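Local atomic coordinates of ankyrin repeat domain protein (Legionella pneumophila subsp. pneumophila, PDB entry 6MCA), a protein that acts as a Legionella effector, AnkH, that interacts with the host LARP7 component of the 7SK snRNP complex and combines ankyrin repeats with a cysteine protease-like region. Residues 165-169 with 180-184; 153-158 with 190-194. One frame throughout, in Å; residues are numbered along the deposited sequence.

Contact 1 (165-169 with 180-184); sequences LQGDV and ELDYE
Tyr-183 lays its ring between Leu-165 and Val-169, and this is the tight, buried part of the contact. Leu-165 puts CD1 over one face in a CH-pi contact, 3.9 Å from the ring centroid, while its CB also lies over the ring, nearest to CD2. At the far end the Tyr-183 OH comes to 3.3 Å from Val-169 CB, and Val-169 CG1 packs on CZ. The backbones hold this in place: Val-169 and Leu-181 form an antiparallel hydrogen-bonded pair, and Tyr-183 N donates to Gly-167 O (3.0 Å).

The other side is acidic and largely solvent-facing. Asp-168 lies between Glu-180 and Asp-182, its OD2 3.2 Å from Glu-180 OE1; crowding of this kind would tend to raise a carboxylate's pKa. Glu-184, its chain extended beyond CG (chi2 172°), reaches Gly-167 N with OE2 at 2.9 Å, a nearly straight bond that meets the carboxylate from above its plane. Asp-182 OD1 takes Glu-184 N in an Asx turn that starts at the last residue of the strand.

The contact forms the open end of the hairpin of strands 168-172 and 178-182, with helix 404-421 packing on Val-169 and Tyr-183 and helix 147-162 on Leu-181.

Contact 2 (153-158 with 190-194); sequences FINAKL and FTVAV
Phe-190 pushes its ring out from helix 188-202 against Phe-153, Ile-154 and Lys-157 of helix 147-162, and more of its surface is buried here than that of any other residue in the two segments. With CG anti to the backbone N (chi1 171°), the ring spans much of the gap between two helix axes that stay 11.7 Å apart and run almost at right angles, 96° between their directions. Phe-153 turns its edge toward the face of Phe-190 in an offset edge-to-face pair, the centroids 5.5 Å apart; the closest carbons are Phe-153 CE2 and Phe-190 CE1, at 3.8 Å. Lys-157 CB meets the same ring obliquely, 3.5 Å from Phe-190 CZ, and Ile-154 CG1 approaches the edge near the ring plane.

Val-194, one turn on, is the second large contributor. Its CG2 lies 4.2 Å from Ile-154 CG2 and slightly farther from CD1 of Leu-158, the third in buried surface, a looser meeting of methyl groups; the valine was modelled in two conformers, so the detail applies to one of them.

Lys-157 divides its roles. Its CB and CG belong to the apolar contact, and CG also lies over a face of Phe-153. Bends at chi2 and chi3 carry the amine away from Phe-190 to the backbone oxygens of Gly-185 and Asp-182. Tyr-127 and Leu-130 of helix 126-131 add to the surroundings of Phe-190, and Trp-349 touches Val-194.

With no hydrogen bond across it, the crossing rests on aromatic and aliphatic packing. With the amine taken up by the two carbonyl oxygens, the lysine's charge is probably accommodated there, and its methylene groups can line an apolar, buried interface.

From the N terminus, the chain first meets these contacts in helix 147-162, which supplies the first half of contact 2. It then runs into 165-169, turns through the hairpin and returns along 180-184, where contact 1 closes the short inner loop. Only after that does helix 188-202 bring 190-194 back against 153-158, so contact 2 closes a wider loop with contact 1 wholly within it. The two also touch directly: Leu-181 CD1 packs on Phe-153 CD1 at 3.5 Å, and Tyr-183 CE1 lies near Ala-156 O. Together they tie the hairpin and both flanking helices into one unit.

Contact 1 (165-169 with 180-184)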
# COMPACT_ATOMS: atom_id res chain seq x y z
N LEU A 165 -3.52 14.07 0.36
CA LEU A 165 -2.57 15.10 -0.03
C LEU A 165 -2.18 14.96 -1.49
O LEU A 165 -2.11 13.86 -2.04
CB LEU A 165 -1.32 15.03 0.85
CG LEU A 165 -1.54 15.13 2.36
CD1 LEU A 165 -0.22 15.06 3.11
CD2 LEU A 165 -2.29 16.41 2.70
N GLN A 166 -1.93 16.10 -2.13
CA GLN A 166 -1.51 16.15 -3.52
C GLN A 166 -0.04 16.58 -3.60
O GLN A 166 0.46 17.29 -2.72
CB GLN A 166 -2.37 17.13 -4.33
CG GLN A 166 -3.84 16.74 -4.41
CD GLN A 166 -4.60 17.56 -5.43
OE1 GLN A 166 -4.10 18.57 -5.93
NE2 GLN A 166 -5.81 17.12 -5.76
N GLY A 167 0.63 16.13 -4.65
CA GLY A 167 2.01 16.50 -4.87
C GLY A 167 2.99 15.50 -4.29
O GLY A 167 2.67 14.34 -4.01
N ASP A 168 4.22 15.97 -4.12
CA ASP A 168 5.32 15.15 -3.62
C ASP A 168 5.76 15.63 -2.24
O ASP A 168 5.33 16.68 -1.75
CB ASP A 168 6.50 15.19 -4.59
CG ASP A 168 6.14 14.73 -5.98
OD1 ASP A 168 5.44 13.70 -6.11
OD2 ASP A 168 6.55 15.39 -6.95
N VAL A 169 6.62 14.84 -1.62
CA VAL A 169 7.32 15.24 -0.40
C VAL A 169 8.62 14.45 -0.33
O VAL A 169 8.70 13.31 -0.79
CB VAL A 169 6.46 15.04 0.87
CG1 VAL A 169 6.46 13.58 1.30
CG2 VAL A 169 6.95 15.95 1.99
N GLU A 180 12.41 11.67 -3.32
CA GLU A 180 11.04 12.10 -3.53
C GLU A 180 10.06 10.95 -3.30
O GLU A 180 10.36 9.78 -3.58
CB GLU A 180 10.86 12.65 -4.95
CG GLU A 180 11.19 14.13 -5.08
CD GLU A 180 10.27 14.85 -6.05
OE1 GLU A 180 9.48 14.17 -6.73
OE2 GLU A 180 10.34 16.09 -6.12
N LEU A 181 8.88 11.29 -2.79
CA LEU A 181 7.81 10.35 -2.52
C LEU A 181 6.52 10.98 -3.02
O LEU A 181 6.21 12.13 -2.69
CB LEU A 181 7.72 10.03 -1.02
CG LEU A 181 6.56 9.15 -0.52
CD1 LEU A 181 7.05 8.25 0.60
CD2 LEU A 181 5.39 10.00 -0.03
N ASP A 182 5.77 10.22 -3.82
CA ASP A 182 4.55 10.70 -4.44
C ASP A 182 3.37 10.41 -3.51
O ASP A 182 3.04 9.25 -3.26
CB ASP A 182 4.35 10.03 -5.80
CG ASP A 182 3.16 10.59 -6.56
OD1 ASP A 182 2.62 11.64 -6.15
OD2 ASP A 182 2.77 9.98 -7.58
N TYR A 183 2.75 11.48 -3.00
CA TYR A 183 1.58 11.32 -2.15
C TYR A 183 0.45 10.60 -2.87
O TYR A 183 -0.33 9.88 -2.24
CB TYR A 183 1.08 12.69 -1.68
CG TYR A 183 1.80 13.27 -0.48
CD1 TYR A 183 2.27 12.45 0.54
CD2 TYR A 183 2.01 14.64 -0.36
CE1 TYR A 183 2.92 12.98 1.64
CE2 TYR A 183 2.66 15.17 0.73
CZ TYR A 183 3.12 14.34 1.73
OH TYR A 183 3.76 14.87 2.82
N GLU A 184 0.35 10.78 -4.18
CA GLU A 184 -0.78 10.28 -4.96
C GLU A 184 -0.52 8.93 -5.61
O GLU A 184 -1.45 8.34 -6.17
CB GLU A 184 -1.17 11.30 -6.03
CG GLU A 184 -1.20 12.73 -5.52
CD GLU A 184 -1.41 13.75 -6.62
OE1 GLU A 184 -2.48 13.73 -7.26
OE2 GLU A 184 -0.49 14.57 -6.86

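Contact 2 (153-158 with 190-194)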
# COMPACT_ATOMS: atom_id res chain seq x y z
N PHE A 153 8.88 6.04 5.24
CA PHE A 153 8.16 5.78 4.00
C PHE A 153 6.72 5.37 4.29
O PHE A 153 5.77 5.90 3.69
CB PHE A 153 8.87 4.70 3.19
CG PHE A 153 8.13 4.30 1.93
CD1 PHE A 153 8.33 4.99 0.75
CD2 PHE A 153 7.23 3.24 1.94
CE1 PHE A 153 7.65 4.63 -0.40
CE2 PHE A 153 6.55 2.88 0.79
CZ PHE A 153 6.76 3.58 -0.38
N ILE A 154 6.53 4.41 5.21
CA ILE A 154 5.19 3.94 5.54
C ILE A 154 4.33 5.08 6.05
O ILE A 154 3.18 5.26 5.63
CB ILE A 154 5.26 2.78 6.55
CG1 ILE A 154 5.96 1.57 5.94
CG2 ILE A 154 3.87 2.42 7.05
CD1 ILE A 154 6.36 0.52 6.95
N ASN A 155 4.88 5.88 6.98
CA ASN A 155 4.10 6.96 7.57
C ASN A 155 3.75 8.03 6.55
O ASN A 155 2.62 8.53 6.53
CB ASN A 155 4.87 7.57 8.75
CG ASN A 155 4.21 8.82 9.28
OD1 ASN A 155 3.27 8.76 10.08
ND2 ASN A 155 4.71 9.98 8.86
N ALA A 156 4.70 8.39 5.68
CA ALA A 156 4.44 9.42 4.67
C ALA A 156 3.38 8.95 3.68
O ALA A 156 2.48 9.72 3.32
CB ALA A 156 5.73 9.79 3.95
N LYS A 157 3.47 7.70 3.23
CA LYS A 157 2.46 7.18 2.31
C LYS A 157 1.09 7.13 2.98
O LYS A 157 0.08 7.54 2.38
CB LYS A 157 2.86 5.79 1.82
CG LYS A 157 4.04 5.78 0.86
CD LYS A 157 3.71 6.49 -0.44
CE LYS A 157 2.58 5.79 -1.18
NZ LYS A 157 2.10 6.59 -2.34
N LEU A 158 1.03 6.65 4.22
CA LEU A 158 -0.25 6.56 4.92
C LEU A 158 -0.86 7.94 5.14
O LEU A 158 -2.07 8.11 5.03
CB LEU A 158 -0.06 5.84 6.26
CG LEU A 158 -1.32 5.58 7.08
CD1 LEU A 158 -2.30 4.73 6.29
CD2 LEU A 158 -0.97 4.91 8.40
N PHE A 190 1.37 -2.82 -1.13
CA PHE A 190 1.62 -1.93 0.00
C PHE A 190 0.31 -1.53 0.67
O PHE A 190 0.22 -1.51 1.90
CB PHE A 190 2.39 -0.70 -0.46
CG PHE A 190 2.50 0.38 0.58
CD1 PHE A 190 3.50 0.32 1.55
CD2 PHE A 190 1.63 1.45 0.59
CE1 PHE A 190 3.61 1.31 2.51
CE2 PHE A 190 1.73 2.44 1.55
CZ PHE A 190 2.73 2.37 2.51
N THR A 191 -0.71 -1.20 -0.13
CA THR A 191 -1.98 -0.77 0.44
C THR A 191 -2.64 -1.90 1.23
O THR A 191 -3.15 -1.67 2.33
CB THR A 191 -2.92 -0.28 -0.67
OG1 THR A 191 -2.40 0.93 -1.22
CG2 THR A 191 -4.31 -0.02 -0.13
N VAL A 192 -2.63 -3.12 0.69
CA VAL A 192 -3.22 -4.25 1.41
C VAL A 192 -2.51 -4.46 2.74
O VAL A 192 -3.14 -4.62 3.80
CB VAL A 192 -3.17 -5.52 0.53
CG1 VAL A 192 -3.70 -6.72 1.30
CG2 VAL A 192 -3.97 -5.31 -0.75
N ALA A 193 -1.17 -4.46 2.71
CA ALA A 193 -0.40 -4.67 3.94
C ALA A 193 -0.68 -3.58 4.96
O ALA A 193 -0.90 -3.87 6.15
CB ALA A 193 1.09 -4.74 3.61
N VAL A 194 -0.69 -2.32 4.53
CA VAL A 194 -0.87 -1.22 5.47
C VAL A 194 -2.30 -1.19 6.00
O VAL A 194 -2.52 -0.81 7.16
CB VAL A 194 -0.47 0.12 4.81
CG1 VAL A 194 -1.63 0.74 4.05
CG2 VAL A 194 0.07 1.08 5.86